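Local coordinates for protein beta-1,3-glucosyltransferase (Paecilomyces sp. J18, PDB 5JVV) that is a fungal beta-1,3-glucosyltransferase, a carbohydrate-active enzyme whose chain is built around two curved beta-sheets, at residues 25-34 with 63-74. Numbering follows the deposited sequence.
Sequences DPTNGFVHYV and LSLTDIGRKSVR
Phe30 lays one face of its ring on the backbone of Gly69, whose bare CA stands over the ring centre, 3.6 Å from the centroid and 6° off the normal, a CH-pi contact. Ser64 O meets the edge in plane, 3.5 Å from CZ of Phe30. With CG of Phe30 anti to its own N (chi1 -175°), the ring reaches into the 63-69 loop, and Ile274, Val277 and Ala278 of helix 269-279 also pack on it. Tyr33 is gripped on both faces: CG2 of Val31 on one, CB of Arg74 on the other, 3.7 Å from the centroid, with the Ser72-Val73 peptide at the edge. The His32 ring lies between CG1 of Val34 and CD1 of Ile68.

Strands 31-33 and 70-72 pair in parallel, the one such pairing in a mixed sheet otherwise joined antiparallel, where strand 70-77 also pairs with strand 240-247. Arg70 N donates to Phe30 O, His32 N to Arg70 O at 2.9 Å, Ser72 N to His32 O, and Val34 N to Ser72 O at 3.2 Å. Val31, Tyr33, Arg70 and Ser72 share one face of the sheet, His32 and Lys71 the other.

Arg74 runs extended past Tyr33, its guanidinium turned 71° from the phenol ring. Water 1 joins three groups, donating to Asp25 OD1 (2.7 Å), accepting from Arg74 NH1 (2.9 Å) and bonding Tyr33 OH. Thr27 N donates to Asp25 OD1 from above the carboxylate plane, an Asx turn, while OD2 takes Thr27 OG1 and Gly29 N from one face, besides Thr246 OG1. Asp25 and Arg74 are therefore linked through water rather than a direct salt bridge; Arg74 makes its salt bridge with Glu76, while the opposite charges of Asp25 and Arg74, 4.3 Å apart from OD1 to NH1, probably still steady each other.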
ATOM      1  N   ASP A  25      14.755  -3.501  -6.508  1.00 11.95           N
ATOM      2  CA  ASP A  25      13.450  -2.836  -6.519  1.00  8.88           C
ATOM      3  C   ASP A  25      13.051  -2.356  -7.914  1.00  8.70           C
ATOM      4  O   ASP A  25      13.788  -1.590  -8.535  1.00 11.82           O
ATOM      5  CB  ASP A  25      13.476  -1.639  -5.574  1.00  9.25           C
ATOM      6  CG  ASP A  25      12.131  -0.954  -5.473  1.00  9.13           C
ATOM      7  OD1 ASP A  25      11.110  -1.624  -5.719  1.00 10.89           O
ATOM      8  OD2 ASP A  25      12.087   0.256  -5.159  1.00  9.92           O
ATOM      9  N   PRO A  26      11.877  -2.793  -8.410  1.00  9.02           N
ATOM     10  CA  PRO A  26      11.435  -2.274  -9.712  1.00 10.14           C
ATOM     11  C   PRO A  26      11.251  -0.752  -9.714  1.00 11.64           C
ATOM     12  O   PRO A  26      11.410  -0.129 -10.772  1.00 10.83           O
ATOM     13  CB  PRO A  26      10.098  -2.981  -9.922  1.00 11.32           C
ATOM     14  CG  PRO A  26      10.264  -4.276  -9.183  1.00 13.83           C
ATOM     15  CD  PRO A  26      11.001  -3.880  -7.932  1.00 11.51           C
ATOM     16  N   THR A  27      10.956  -0.164  -8.554  1.00 10.13           N
ATOM     17  CA  THR A  27      10.827   1.294  -8.442  1.00 10.48           C
ATOM     18  C   THR A  27      12.141   2.017  -8.074  1.00  9.34           C
ATOM     19  O   THR A  27      12.134   3.205  -7.717  1.00 10.46           O
ATOM     20  CB  THR A  27       9.657   1.709  -7.498  1.00  9.23           C
ATOM     21  OG1 THR A  27       9.679   0.916  -6.300  1.00  9.11           O
ATOM     22  CG2 THR A  27       8.337   1.468  -8.177  1.00 10.07           C
ATOM     23  N   ASN A  28      13.254   1.291  -8.159  1.00  8.91           N
ATOM     24  CA  ASN A  28      14.596   1.873  -8.073  1.00 10.07           C
ATOM     25  C   ASN A  28      14.915   2.479  -6.723  1.00 10.92           C
ATOM     26  O   ASN A  28      15.759   3.377  -6.608  1.00 11.34           O
ATOM     27  CB  ASN A  28      14.810   2.900  -9.190  1.00 10.12           C
ATOM     28  CG  ASN A  28      14.663   2.287 -10.560  1.00 12.03           C
ATOM     29  OD1 ASN A  28      15.334   1.303 -10.884  1.00 14.02           O
ATOM     30  ND2 ASN A  28      13.756   2.829 -11.355  1.00 14.88           N
ATOM     31  N   GLY A  29      14.251   1.965  -5.693  1.00  9.73           N
ATOM     32  CA  GLY A  29      14.453   2.475  -4.355  1.00  7.30           C
ATOM     33  C   GLY A  29      15.775   2.090  -3.715  1.00  9.41           C
ATOM     34  O   GLY A  29      16.461   1.143  -4.138  1.00 10.64           O
ATOM     35  N   PHE A  30      16.137   2.847  -2.684  1.00  9.08           N
ATOM     36  CA  PHE A  30      17.283   2.540  -1.843  1.00  8.55           C
ATOM     37  C   PHE A  30      16.833   1.519  -0.803  1.00  8.20           C
ATOM     38  O   PHE A  30      16.753   1.810   0.401  1.00  9.29           O
ATOM     39  CB  PHE A  30      17.788   3.826  -1.188  1.00  8.81           C
ATOM     40  CG  PHE A  30      19.056   3.664  -0.391  1.00  9.02           C
ATOM     41  CD1 PHE A  30      20.266   3.397  -1.019  1.00 12.07           C
ATOM     42  CD2 PHE A  30      19.040   3.809   0.994  1.00  9.15           C
ATOM     43  CE1 PHE A  30      21.426   3.267  -0.284  1.00 12.08           C
ATOM     44  CE2 PHE A  30      20.197   3.681   1.739  1.00 10.25           C
ATOM     45  CZ  PHE A  30      21.397   3.411   1.103  1.00 10.19           C
ATOM     46  N   VAL A  31      16.520   0.320  -1.289  1.00  9.30           N
ATOM     47  CA  VAL A  31      15.967  -0.743  -0.460  1.00  7.72           C
ATOM     48  C   VAL A  31      16.697  -2.033  -0.806  1.00  8.29           C
ATOM     49  O   VAL A  31      17.127  -2.232  -1.946  1.00 10.75           O
ATOM     50  CB  VAL A  31      14.443  -0.910  -0.736  1.00  9.13           C
ATOM     51  CG1 VAL A  31      14.203  -1.404  -2.153  1.00  8.64           C
ATOM     52  CG2 VAL A  31      13.804  -1.842   0.270  1.00  9.17           C
ATOM     53  N   HIS A  32      16.830  -2.906   0.185  1.00  9.36           N
ATOM     54  CA  HIS A  32      17.395  -4.228  -0.014  1.00  9.83           C
ATOM     55  C   HIS A  32      16.321  -5.224   0.396  1.00 11.85           C
ATOM     56  O   HIS A  32      16.159  -5.543   1.578  1.00 11.84           O
ATOM     57  CB  HIS A  32      18.651  -4.389   0.839  1.00  9.48           C
ATOM     58  CG  HIS A  32      19.456  -5.619   0.536  1.00 13.22           C
ATOM     59  ND1 HIS A  32      19.001  -6.643  -0.264  1.00 21.39           N
ATOM     60  CD2 HIS A  32      20.703  -5.974   0.931  1.00 17.45           C
ATOM     61  CE1 HIS A  32      19.929  -7.580  -0.346  1.00 20.76           C
ATOM     62  NE2 HIS A  32      20.971  -7.199   0.367  1.00 23.50           N
ATOM     63  N   TYR A  33      15.573  -5.701  -0.586  1.00  8.90           N
ATOM     64  CA  TYR A  33      14.509  -6.654  -0.320  1.00  7.77           C
ATOM     65  C   TYR A  33      15.132  -8.017  -0.029  1.00 12.67           C
ATOM     66  O   TYR A  33      15.977  -8.497  -0.796  1.00 13.24           O
ATOM     67  CB  TYR A  33      13.592  -6.737  -1.525  1.00 11.20           C
ATOM     68  CG  TYR A  33      12.570  -5.624  -1.624  1.00  8.89           C
ATOM     69  CD1 TYR A  33      11.904  -5.144  -0.498  1.00  9.19           C
ATOM     70  CD2 TYR A  33      12.255  -5.067  -2.856  1.00  9.23           C
ATOM     71  CE1 TYR A  33      10.942  -4.138  -0.613  1.00  9.52           C
ATOM     72  CE2 TYR A  33      11.308  -4.062  -2.974  1.00  9.29           C
ATOM     73  CZ  TYR A  33      10.656  -3.606  -1.848  1.00 10.36           C
ATOM     74  OH  TYR A  33       9.698  -2.620  -1.973  1.00  9.22           O
ATOM     75  N   VAL A  34      14.718  -8.641   1.069  1.00 10.24           N
ATOM     76  CA  VAL A  34      15.325  -9.907   1.504  1.00  8.79           C
ATOM     77  C   VAL A  34      14.319 -11.057   1.613  1.00 10.04           C
ATOM     78  O   VAL A  34      13.108 -10.843   1.683  1.00 11.16           O
ATOM     79  CB  VAL A  34      16.079  -9.757   2.832  1.00 12.67           C
ATOM     80  CG1 VAL A  34      17.216  -8.752   2.678  1.00 12.00           C
ATOM     81  CG2 VAL A  34      15.125  -9.334   3.950  1.00 12.85           C
ATOM     82  N   LEU A  63      24.252   2.842   6.956  1.00  9.85           N
ATOM     83  CA  LEU A  63      24.567   2.236   5.667  1.00  9.73           C
ATOM     84  C   LEU A  63      25.412   3.128   4.778  1.00  9.10           C
ATOM     85  O   LEU A  63      25.382   4.359   4.885  1.00 10.18           O
ATOM     86  CB  LEU A  63      23.272   1.908   4.917  1.00  9.72           C
ATOM     87  CG  LEU A  63      22.243   1.093   5.687  1.00 10.32           C
ATOM     88  CD1 LEU A  63      20.963   0.981   4.892  1.00 14.01           C
ATOM     89  CD2 LEU A  63      22.818  -0.294   5.989  1.00 13.27           C
ATOM     90  N   SER A  64      26.169   2.499   3.884  1.00 12.68           N
ATOM     91  CA  SER A  64      26.886   3.242   2.851  1.00  9.73           C
ATOM     92  C   SER A  64      25.911   3.893   1.880  1.00 11.75           C
ATOM     93  O   SER A  64      24.837   3.351   1.597  1.00 10.25           O
ATOM     94  CB  SER A  64      27.808   2.313   2.079  1.00 15.87           C
ATOM     95  OG  SER A  64      28.400   3.016   0.997  1.00 15.29           O
ATOM     96  N   LEU A  65      26.281   5.055   1.352  1.00 10.39           N
ATOM     97  CA  LEU A  65      25.440   5.711   0.356  1.00  9.00           C
ATOM     98  C   LEU A  65      25.388   4.912  -0.946  1.00 13.21           C
ATOM     99  O   LEU A  65      24.499   5.117  -1.768  1.00 14.16           O
ATOM    100  CB  LEU A  65      25.935   7.130   0.078  1.00 11.28           C
ATOM    101  CG  LEU A  65      26.025   8.093   1.260  1.00  9.41           C
ATOM    102  CD1 LEU A  65      26.390   9.484   0.763  1.00 12.43           C
ATOM    103  CD2 LEU A  65      24.712   8.103   2.027  1.00 14.08           C
ATOM    104  N   THR A  66      26.335   3.998  -1.127  1.00 15.04           N
ATOM    105  CA  THR A  66      26.345   3.152  -2.318  1.00 14.64           C
ATOM    106  C   THR A  66      25.960   1.702  -2.009  1.00 16.63           C
ATOM    107  O   THR A  66      26.184   0.800  -2.815  1.00 19.73           O
ATOM    108  CB  THR A  66      27.703   3.232  -3.066  1.00 13.64           C
ATOM    109  OG1 THR A  66      28.772   2.835  -2.203  1.00 14.68           O
ATOM    110  CG2 THR A  66      27.959   4.652  -3.536  1.00 14.70           C
ATOM    111  N   ASP A  67      25.375   1.485  -0.834  1.00 15.43           N
ATOM    112  CA  ASP A  67      24.766   0.205  -0.510  1.00 17.04           C
ATOM    113  C   ASP A  67      23.566   0.004  -1.430  1.00 12.97           C
ATOM    114  O   ASP A  67      23.043   0.971  -1.999  1.00 12.53           O
ATOM    115  CB  ASP A  67      24.300   0.219   0.950  1.00 14.70           C
ATOM    116  CG  ASP A  67      24.177  -1.167   1.547  1.00 35.17           C
ATOM    117  OD1 ASP A  67      25.101  -1.581   2.281  1.00 40.66           O
ATOM    118  OD2 ASP A  67      23.155  -1.835   1.287  1.00 39.01           O
ATOM    119  N   ILE A  68      23.118  -1.244  -1.568  1.00 13.86           N
ATOM    120  CA  ILE A  68      21.896  -1.552  -2.304  1.00 13.87           C
ATOM    121  C   ILE A  68      20.736  -0.760  -1.706  1.00 11.11           C
ATOM    122  O   ILE A  68      19.926  -0.175  -2.426  1.00 12.88           O
ATOM    123  CB  ILE A  68      21.579  -3.070  -2.234  1.00 17.11           C
ATOM    124  CG1 ILE A  68      22.669  -3.874  -2.951  1.00 25.47           C
ATOM    125  CG2 ILE A  68      20.223  -3.371  -2.839  1.00 20.06           C
ATOM    126  CD1 ILE A  68      22.537  -5.383  -2.799  1.00 26.96           C
ATOM    127  N   GLY A  69      20.671  -0.751  -0.377  1.00 12.13           N
ATOM    128  CA  GLY A  69      19.651   0.020   0.307  1.00 10.97           C
ATOM    129  C   GLY A  69      19.343  -0.539   1.675  1.00  8.78           C
ATOM    130  O   GLY A  69      19.971  -1.500   2.132  1.00 12.56           O
ATOM    131  N   ARG A  70      18.367   0.067   2.339  1.00  8.56           N
ATOM    132  CA  ARG A  70      17.987  -0.354   3.683  1.00  7.92           C
ATOM    133  C   ARG A  70      17.077  -1.569   3.575  1.00  9.34           C
ATOM    134  O   ARG A  70      16.171  -1.599   2.741  1.00  9.26           O
ATOM    135  CB  ARG A  70      17.273   0.799   4.404  1.00  9.16           C
ATOM    136  CG  ARG A  70      16.849   0.474   5.829  1.00  8.51           C
ATOM    137  CD  ARG A  70      16.580   1.742   6.670  1.00 10.07           C
ATOM    138  NE  ARG A  70      17.793   2.540   6.877  1.00  7.98           N
ATOM    139  CZ  ARG A  70      18.821   2.194   7.656  1.00  9.93           C
ATOM    140  NH1 ARG A  70      18.819   1.050   8.337  1.00 10.41           N
ATOM    141  NH2 ARG A  70      19.871   3.006   7.753  1.00  9.76           N
ATOM    142  N   LYS A  71      17.319  -2.579   4.410  1.00 11.07           N
ATOM    143  CA  LYS A  71      16.583  -3.838   4.292  1.00  8.83           C
ATOM    144  C   LYS A  71      15.106  -3.725   4.607  1.00  8.50           C
ATOM    145  O   LYS A  71      14.694  -3.049   5.551  1.00  9.93           O
ATOM    146  CB  LYS A  71      17.211  -4.918   5.171  1.00  8.70           C
ATOM    147  CG  LYS A  71      18.533  -5.413   4.618  1.00 13.37           C
ATOM    148  CD  LYS A  71      19.280  -6.194   5.670  1.00 15.62           C
ATOM    149  CE  LYS A  71      20.584  -6.711   5.118  1.00 18.39           C
ATOM    150  NZ  LYS A  71      21.355  -7.410   6.193  1.00 23.93           N
ATOM    151  N   SER A  72      14.315  -4.427   3.809  1.00  7.35           N
ATOM    152  CA  SER A  72      12.871  -4.401   3.920  1.00  8.66           C
ATOM    153  C   SER A  72      12.358  -5.677   3.266  1.00 10.19           C
ATOM    154  O   SER A  72      13.151  -6.543   2.858  1.00  9.08           O
ATOM    155  CB  SER A  72      12.320  -3.154   3.214  1.00  9.24           C
ATOM    156  OG  SER A  72      10.920  -2.990   3.428  1.00  8.99           O
ATOM    157  N   VAL A  73      11.042  -5.797   3.172  1.00  9.37           N
ATOM    158  CA  VAL A  73      10.422  -6.934   2.502  1.00  8.24           C
ATOM    159  C   VAL A  73       9.301  -6.495   1.563  1.00  9.18           C
ATOM    160  O   VAL A  73       8.732  -5.390   1.687  1.00  8.46           O
ATOM    161  CB  VAL A  73       9.882  -7.983   3.503  1.00  8.40           C
ATOM    162  CG1 VAL A  73      11.034  -8.619   4.284  1.00  9.47           C
ATOM    163  CG2 VAL A  73       8.841  -7.359   4.449  1.00  8.74           C
ATOM    164  N   ARG A  74       9.010  -7.362   0.597  1.00  8.31           N
ATOM    165  CA  ARG A  74       7.940  -7.138  -0.353  1.00  7.49           C
ATOM    166  C   ARG A  74       7.256  -8.485  -0.537  1.00  7.89           C
ATOM    167  O   ARG A  74       7.848  -9.434  -1.070  1.00 11.44           O
ATOM    168  CB  ARG A  74       8.493  -6.579  -1.677  1.00  8.43           C
ATOM    169  CG  ARG A  74       7.508  -6.626  -2.830  1.00  7.50           C
ATOM    170  CD  ARG A  74       7.954  -5.759  -4.006  1.00 10.35           C
ATOM    171  NE  ARG A  74       7.278  -6.148  -5.249  1.00 10.79           N
ATOM    172  CZ  ARG A  74       7.185  -5.381  -6.334  1.00 10.04           C
ATOM    173  NH1 ARG A  74       7.678  -4.153  -6.329  1.00 10.23           N
ATOM    174  NH2 ARG A  74       6.571  -5.837  -7.418  1.00 14.17           N
TER
HETATM  175  O   HOH W   1       8.698  -2.101  -4.502  1.00 10.09           O
HETATM  176  O   HOH W   2      10.936  -9.543   0.494  1.00 11.50           O